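Local coordinates for 3-hydroxy-3-methylglutaryl-CoA lyase (Acinetobacter baumannii, PDB 6NDS), which belongs to the HMGL-like family of TIM-barrel lyases and, in this model, carries a zinc ion and coenzyme A, at residues 164-175 against 198-207. Residues are numbered along the deposited sequence; the frame is centred on the assembly and turned at random.
Sequences EREVFSLVEHYL and RIVSHVLSLI. With ACT (acetate ion), chain E.
F168 and H202 press ring against ring where the segments 164-175 and 198-203 of two neighbouring outer helices of the TIM barrel run side by side, the segment axes 11.3 Å apart at closest approach and their N-to-C directions 32° apart. Strand 182-186 lies between them in sequence, and I199, V203 and I207 pack on it. From its backbone outward, F168 meets the second helix atom by atom. CB sets off toward that helix, and with chi1 at -55° CG stands anti to the carbonyl carbon, which swings the ring back over the preceding turn. One ring face thus lies against the backbone oxygen of E164, and the other takes H202, whose CD2 sits over the ring centre, 3.3 Å from F168 CE1. The H202 plane is tilted by 37°, neither a parallel stack nor a T. Of the F168 ring atoms, CD1 is the one nearest H202 NE2, with H202 CD2 closer still, while CD2 and CE2 of F168 lean on the methyl V203 CG2, 3.8 Å from CE2. I199 CG2 closes the ring edge near its plane, also at CE2. At the tip, CZ lies under H202 CD2 and near H202 CG.

One turn earlier, E164 extends its carboxylate to R198, whose chain bends at chi3, in a side-on salt bridge: NE of R198 donates to E164 OE1 and NH2 to OE2, both at syn lone pairs, the carboxylate and guanidinium planes nearly coplanar. The I199 CG1 methylene packs against E164 CD. At the far end, V171 CG1 and L175 meet L206, and L175 CD1 touches I207 CG2 at 3.9 Å. A water links H202 NE2, 3.0 Å from its oxygen, weakly to E172. R198 has a second anionic neighbour, an acetate probably left from crystallisation: NH1 donates to its OXT over 3.1 Å.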
ATOM      1  N   GLU A 164      22.017 -11.967   4.099  1.00 29.24           N
ATOM      2  CA  GLU A 164      22.074 -11.609   2.688  1.00 29.05           C
ATOM      3  C   GLU A 164      23.178 -12.373   1.961  1.00 29.49           C
ATOM      4  O   GLU A 164      23.019 -12.700   0.776  1.00 30.91           O
ATOM      5  CB  GLU A 164      22.245 -10.093   2.537  1.00 31.76           C
ATOM      6  CG  GLU A 164      20.995  -9.330   2.964  1.00 34.57           C
ATOM      7  CD  GLU A 164      21.159  -7.816   2.992  1.00 41.20           C
ATOM      8  OE1 GLU A 164      22.134  -7.291   2.413  1.00 43.69           O
ATOM      9  OE2 GLU A 164      20.294  -7.150   3.598  1.00 41.60           O
ATOM     10  N   ARG A 165      24.282 -12.684   2.653  1.00 29.68           N
ATOM     11  CA  ARG A 165      25.317 -13.534   2.064  1.00 28.18           C
ATOM     12  C   ARG A 165      24.760 -14.908   1.710  1.00 31.43           C
ATOM     13  O   ARG A 165      25.138 -15.499   0.693  1.00 32.08           O
ATOM     14  CB  ARG A 165      26.506 -13.666   3.021  1.00 35.01           C
ATOM     15  N   GLU A 166      23.846 -15.427   2.531  1.00 32.45           N
ATOM     16  CA  GLU A 166      23.254 -16.728   2.239  1.00 32.23           C
ATOM     17  C   GLU A 166      22.337 -16.657   1.022  1.00 29.41           C
ATOM     18  O   GLU A 166      22.327 -17.580   0.196  1.00 32.39           O
ATOM     19  CB  GLU A 166      22.501 -17.251   3.464  1.00 33.48           C
ATOM     20  CG  GLU A 166      21.714 -18.542   3.226  1.00 32.98           C
ATOM     21  CD  GLU A 166      22.597 -19.751   2.944  1.00 39.25           C
ATOM     22  OE1 GLU A 166      23.838 -19.651   3.071  1.00 39.83           O
ATOM     23  OE2 GLU A 166      22.042 -20.820   2.607  1.00 40.50           O
ATOM     24  N   VAL A 167      21.551 -15.582   0.903  1.00 27.09           N
ATOM     25  CA  VAL A 167      20.743 -15.370  -0.299  1.00 30.06           C
ATOM     26  C   VAL A 167      21.625 -15.386  -1.542  1.00 28.77           C
ATOM     27  O   VAL A 167      21.340 -16.089  -2.517  1.00 27.67           O
ATOM     28  CB  VAL A 167      19.955 -14.053  -0.189  1.00 26.03           C
ATOM     29  CG1 VAL A 167      19.315 -13.700  -1.527  1.00 27.45           C
ATOM     30  CG2 VAL A 167      18.906 -14.166   0.922  1.00 27.35           C
ATOM     31  N   PHE A 168      22.726 -14.629  -1.514  1.00 27.71           N
ATOM     32  CA  PHE A 168      23.610 -14.562  -2.677  1.00 27.81           C
ATOM     33  C   PHE A 168      24.249 -15.915  -2.978  1.00 29.32           C
ATOM     34  O   PHE A 168      24.440 -16.271  -4.146  1.00 30.88           O
ATOM     35  CB  PHE A 168      24.678 -13.492  -2.453  1.00 30.84           C
ATOM     36  CG  PHE A 168      24.112 -12.130  -2.122  1.00 43.45           C
ATOM     37  CD1 PHE A 168      24.790 -11.268  -1.271  1.00 55.50           C
ATOM     38  CD2 PHE A 168      22.901 -11.715  -2.660  1.00 51.86           C
ATOM     39  CE1 PHE A 168      24.269 -10.020  -0.962  1.00 58.08           C
ATOM     40  CE2 PHE A 168      22.378 -10.468  -2.356  1.00 49.33           C
ATOM     41  CZ  PHE A 168      23.062  -9.623  -1.507  1.00 51.34           C
ATOM     42  N   SER A 169      24.590 -16.682  -1.937  1.00 26.77           N
ATOM     43  CA  SER A 169      25.154 -18.012  -2.143  1.00 29.48           C
ATOM     44  C   SER A 169      24.163 -18.930  -2.848  1.00 30.16           C
ATOM     45  O   SER A 169      24.551 -19.732  -3.708  1.00 32.20           O
ATOM     46  CB  SER A 169      25.578 -18.604  -0.800  1.00 37.07           C
ATOM     47  OG  SER A 169      26.039 -19.932  -0.952  1.00 46.39           O
ATOM     48  N   LEU A 170      22.880 -18.829  -2.495  1.00 28.18           N
ATOM     49  CA  LEU A 170      21.863 -19.647  -3.147  1.00 27.36           C
ATOM     50  C   LEU A 170      21.662 -19.221  -4.597  1.00 27.12           C
ATOM     51  O   LEU A 170      21.526 -20.068  -5.483  1.00 26.74           O
ATOM     52  CB  LEU A 170      20.552 -19.564  -2.366  1.00 26.36           C
ATOM     53  CG  LEU A 170      20.637 -20.111  -0.939  1.00 31.26           C
ATOM     54  CD1 LEU A 170      19.408 -19.696  -0.134  1.00 30.75           C
ATOM     55  CD2 LEU A 170      20.801 -21.620  -0.938  1.00 34.18           C
ATOM     56  N   VAL A 171      21.640 -17.913  -4.857  1.00 27.70           N
ATOM     57  CA  VAL A 171      21.582 -17.438  -6.239  1.00 25.57           C
ATOM     58  C   VAL A 171      22.760 -17.987  -7.039  1.00 29.88           C
ATOM     59  O   VAL A 171      22.597 -18.483  -8.162  1.00 30.03           O
ATOM     60  CB  VAL A 171      21.546 -15.900  -6.281  1.00 24.80           C
ATOM     61  CG1 VAL A 171      21.724 -15.426  -7.723  1.00 25.77           C
ATOM     62  CG2 VAL A 171      20.236 -15.376  -5.693  1.00 23.74           C
ATOM     63  N   GLU A 172      23.968 -17.914  -6.470  1.00 26.93           N
ATOM     64  CA  GLU A 172      25.144 -18.421  -7.175  1.00 29.61           C
ATOM     65  C   GLU A 172      25.029 -19.918  -7.449  1.00 30.78           C
ATOM     66  O   GLU A 172      25.491 -20.403  -8.491  1.00 30.93           O
ATOM     67  CB  GLU A 172      26.410 -18.112  -6.374  1.00 32.56           C
ATOM     68  CG  GLU A 172      26.781 -16.639  -6.351  1.00 41.12           C
ATOM     69  CD  GLU A 172      28.012 -16.360  -5.513  1.00 61.17           C
ATOM     70  OE1 GLU A 172      28.814 -15.492  -5.915  1.00 69.98           O
ATOM     71  OE2 GLU A 172      28.180 -17.006  -4.455  1.00 63.45           O
ATOM     72  N   HIS A 173      24.420 -20.667  -6.530  1.00 30.57           N
ATOM     73  CA  HIS A 173      24.250 -22.101  -6.752  1.00 31.39           C
ATOM     74  C   HIS A 173      23.305 -22.361  -7.922  1.00 29.33           C
ATOM     75  O   HIS A 173      23.548 -23.258  -8.738  1.00 31.05           O
ATOM     76  CB  HIS A 173      23.738 -22.768  -5.476  1.00 31.89           C
ATOM     77  CG  HIS A 173      23.942 -24.251  -5.433  1.00 36.27           C
ATOM     78  ND1 HIS A 173      24.212 -25.006  -6.556  1.00 41.69           N
ATOM     79  CD2 HIS A 173      23.912 -25.122  -4.394  1.00 39.57           C
ATOM     80  CE1 HIS A 173      24.341 -26.275  -6.210  1.00 40.44           C
ATOM     81  NE2 HIS A 173      24.163 -26.373  -4.904  1.00 43.42           N
ATOM     82  N   TYR A 174      22.221 -21.591  -8.018  1.00 26.72           N
ATOM     83  CA  TYR A 174      21.361 -21.677  -9.194  1.00 24.27           C
ATOM     84  C   TYR A 174      22.156 -21.417 -10.472  1.00 29.14           C
ATOM     85  O   TYR A 174      22.027 -22.153 -11.459  1.00 29.47           O
ATOM     86  CB  TYR A 174      20.209 -20.685  -9.069  1.00 22.96           C
ATOM     87  CG  TYR A 174      18.987 -21.179  -8.327  1.00 24.07           C
ATOM     88  CD1 TYR A 174      18.380 -22.392  -8.643  1.00 25.51           C
ATOM     89  CD2 TYR A 174      18.417 -20.408  -7.322  1.00 23.15           C
ATOM     90  CE1 TYR A 174      17.235 -22.817  -7.967  1.00 21.46           C
ATOM     91  CE2 TYR A 174      17.289 -20.820  -6.647  1.00 21.63           C
ATOM     92  CZ  TYR A 174      16.701 -22.028  -6.967  1.00 22.06           C
ATOM     93  OH  TYR A 174      15.562 -22.417  -6.290  1.00 22.98           O
ATOM     94  N   LEU A 175      22.985 -20.367 -10.472  1.00 29.51           N
ATOM     95  CA  LEU A 175      23.779 -20.042 -11.656  1.00 32.75           C
ATOM     96  C   LEU A 175      24.723 -21.177 -12.016  1.00 34.08           C
ATOM     97  O   LEU A 175      24.946 -21.457 -13.200  1.00 37.57           O
ATOM     98  CB  LEU A 175      24.570 -18.753 -11.430  1.00 34.39           C
ATOM     99  CG  LEU A 175      23.953 -17.434 -11.921  1.00 37.25           C
ATOM    100  CD1 LEU A 175      22.484 -17.354 -11.625  1.00 37.83           C
ATOM    101  CD2 LEU A 175      24.670 -16.246 -11.311  1.00 38.17           C
ATOM    102  N   ARG A 198      19.394  -2.435  -1.649  1.00 21.85           N
ATOM    103  CA  ARG A 198      20.696  -3.045  -1.408  1.00 25.56           C
ATOM    104  C   ARG A 198      20.777  -4.438  -2.022  1.00 25.42           C
ATOM    105  O   ARG A 198      21.750  -4.769  -2.714  1.00 26.63           O
ATOM    106  CB  ARG A 198      20.974  -3.095   0.094  1.00 28.63           C
ATOM    107  CG  ARG A 198      22.222  -3.867   0.470  1.00 33.33           C
ATOM    108  CD  ARG A 198      22.525  -3.740   1.961  1.00 33.41           C
ATOM    109  NE  ARG A 198      21.500  -4.359   2.805  1.00 32.23           N
ATOM    110  CZ  ARG A 198      20.588  -3.682   3.504  1.00 34.99           C
ATOM    111  NH1 ARG A 198      20.556  -2.353   3.464  1.00 33.82           N
ATOM    112  NH2 ARG A 198      19.712  -4.333   4.254  1.00 30.06           N
ATOM    113  N   ILE A 199      19.759  -5.269  -1.786  1.00 21.75           N
ATOM    114  CA  ILE A 199      19.798  -6.643  -2.274  1.00 23.81           C
ATOM    115  C   ILE A 199      19.678  -6.674  -3.794  1.00 23.61           C
ATOM    116  O   ILE A 199      20.421  -7.399  -4.470  1.00 24.54           O
ATOM    117  CB  ILE A 199      18.704  -7.493  -1.599  1.00 24.03           C
ATOM    118  CG1 ILE A 199      19.055  -7.744  -0.123  1.00 26.79           C
ATOM    119  CG2 ILE A 199      18.535  -8.819  -2.344  1.00 27.14           C
ATOM    120  CD1 ILE A 199      17.967  -8.494   0.680  1.00 25.25           C
ATOM    121  N   VAL A 200      18.753  -5.890  -4.357  1.00 21.57           N
ATOM    122  CA  VAL A 200      18.559  -5.915  -5.803  1.00 21.75           C
ATOM    123  C   VAL A 200      19.788  -5.368  -6.525  1.00 26.03           C
ATOM    124  O   VAL A 200      20.204  -5.911  -7.558  1.00 24.76           O
ATOM    125  CB  VAL A 200      17.286  -5.148  -6.194  1.00 19.87           C
ATOM    126  CG1 VAL A 200      17.237  -4.945  -7.702  1.00 23.52           C
ATOM    127  CG2 VAL A 200      16.038  -5.904  -5.715  1.00 24.16           C
ATOM    128  N   SER A 201      20.371  -4.274  -6.020  1.00 24.89           N
ATOM    129  CA  SER A 201      21.595  -3.759  -6.632  1.00 25.34           C
ATOM    130  C   SER A 201      22.666  -4.831  -6.679  1.00 27.04           C
ATOM    131  O   SER A 201      23.358  -4.983  -7.692  1.00 28.02           O
ATOM    132  CB  SER A 201      22.111  -2.533  -5.875  1.00 31.05           C
ATOM    133  OG  SER A 201      21.176  -1.470  -5.952  1.00 36.84           O
ATOM    134  N   HIS A 202      22.812  -5.598  -5.600  1.00 24.82           N
ATOM    135  CA  HIS A 202      23.876  -6.593  -5.578  1.00 30.66           C
ATOM    136  C   HIS A 202      23.569  -7.743  -6.530  1.00 31.85           C
ATOM    137  O   HIS A 202      24.454  -8.197  -7.266  1.00 29.13           O
ATOM    138  CB  HIS A 202      24.098  -7.109  -4.159  1.00 31.04           C
ATOM    139  CG  HIS A 202      25.201  -8.118  -4.056  1.00 42.17           C
ATOM    140  ND1 HIS A 202      26.531  -7.764  -3.987  1.00 51.90           N
ATOM    141  CD2 HIS A 202      25.173  -9.471  -4.042  1.00 49.32           C
ATOM    142  CE1 HIS A 202      27.273  -8.854  -3.913  1.00 49.11           C
ATOM    143  NE2 HIS A 202      26.473  -9.904  -3.942  1.00 48.49           N
ATOM    144  N   VAL A 203      22.322  -8.219  -6.544  1.00 27.30           N
ATOM    145  CA  VAL A 203      22.003  -9.336  -7.422  1.00 28.48           C
ATOM    146  C   VAL A 203      22.120  -8.916  -8.884  1.00 32.17           C
ATOM    147  O   VAL A 203      22.547  -9.712  -9.728  1.00 30.59           O
ATOM    148  CB  VAL A 203      20.615  -9.917  -7.083  1.00 30.82           C
ATOM    149  CG1 VAL A 203      20.234 -10.986  -8.075  1.00 28.36           C
ATOM    150  CG2 VAL A 203      20.637 -10.516  -5.689  1.00 34.91           C
ATOM    151  N   LEU A 204      21.795  -7.660  -9.207  1.00 26.94           N
ATOM    152  CA  LEU A 204      21.988  -7.170 -10.574  1.00 28.11           C
ATOM    153  C   LEU A 204      23.457  -6.998 -10.961  1.00 35.25           C
ATOM    154  O   LEU A 204      23.732  -6.636 -12.111  1.00 32.71           O
ATOM    155  CB  LEU A 204      21.237  -5.851 -10.776  1.00 29.02           C
ATOM    156  CG  LEU A 204      19.715  -6.039 -10.814  1.00 28.61           C
ATOM    157  CD1 LEU A 204      18.989  -4.696 -10.908  1.00 26.21           C
ATOM    158  CD2 LEU A 204      19.289  -6.970 -11.956  1.00 29.89           C
ATOM    159  N   SER A 205      24.406  -7.228 -10.053  1.00 33.40           N
ATOM    160  CA  SER A 205      25.798  -7.377 -10.460  1.00 37.21           C
ATOM    161  C   SER A 205      26.126  -8.808 -10.865  1.00 39.98           C
ATOM    162  O   SER A 205      27.222  -9.059 -11.382  1.00 38.47           O
ATOM    163  CB  SER A 205      26.736  -6.937  -9.332  1.00 36.70           C
ATOM    164  OG  SER A 205      26.826  -7.937  -8.333  1.00 42.28           O
ATOM    165  N   LEU A 206      25.209  -9.746 -10.624  1.00 35.13           N
ATOM    166  CA  LEU A 206      25.338 -11.148 -11.006  1.00 37.57           C
ATOM    167  C   LEU A 206      24.504 -11.507 -12.226  1.00 35.46           C
ATOM    168  O   LEU A 206      24.956 -12.290 -13.069  1.00 35.26           O
ATOM    169  CB  LEU A 206      24.919 -12.058  -9.846  1.00 37.57           C
ATOM    170  CG  LEU A 206      25.659 -11.908  -8.518  1.00 42.96           C
ATOM    171  CD1 LEU A 206      24.951 -12.701  -7.427  1.00 44.49           C
ATOM    172  CD2 LEU A 206      27.101 -12.361  -8.663  1.00 48.49           C
ATOM    173  N   ILE A 207      23.283 -10.979 -12.326  1.00 29.52           N
ATOM    174  CA  ILE A 207      22.384 -11.263 -13.434  1.00 32.30           C
ATOM    175  C   ILE A 207      21.811  -9.945 -13.946  1.00 35.89           C
ATOM    176  O   ILE A 207      21.996  -8.885 -13.346  1.00 32.79           O
ATOM    177  CB  ILE A 207      21.251 -12.236 -13.046  1.00 27.09           C
ATOM    178  CG1 ILE A 207      20.378 -11.635 -11.940  1.00 26.73           C
ATOM    179  CG2 ILE A 207      21.828 -13.596 -12.610  1.00 32.14           C
ATOM    180  CD1 ILE A 207      19.209 -12.530 -11.538  1.00 26.70           C
TER
HETATM  181  C   ACT E 504      17.930  -1.550   6.115  1.00 57.15           C
HETATM  182  O   ACT E 504      17.404  -2.700   6.082  1.00 50.71           O
HETATM  183  OXT ACT E 504      19.140  -1.225   5.949  1.00 58.22           O
HETATM  184  CH3 ACT E 504      16.967  -0.358   6.396  1.00 47.53           C
HETATM  185  O   HOH W   1      27.225 -12.780  -4.532  1.00 54.76           O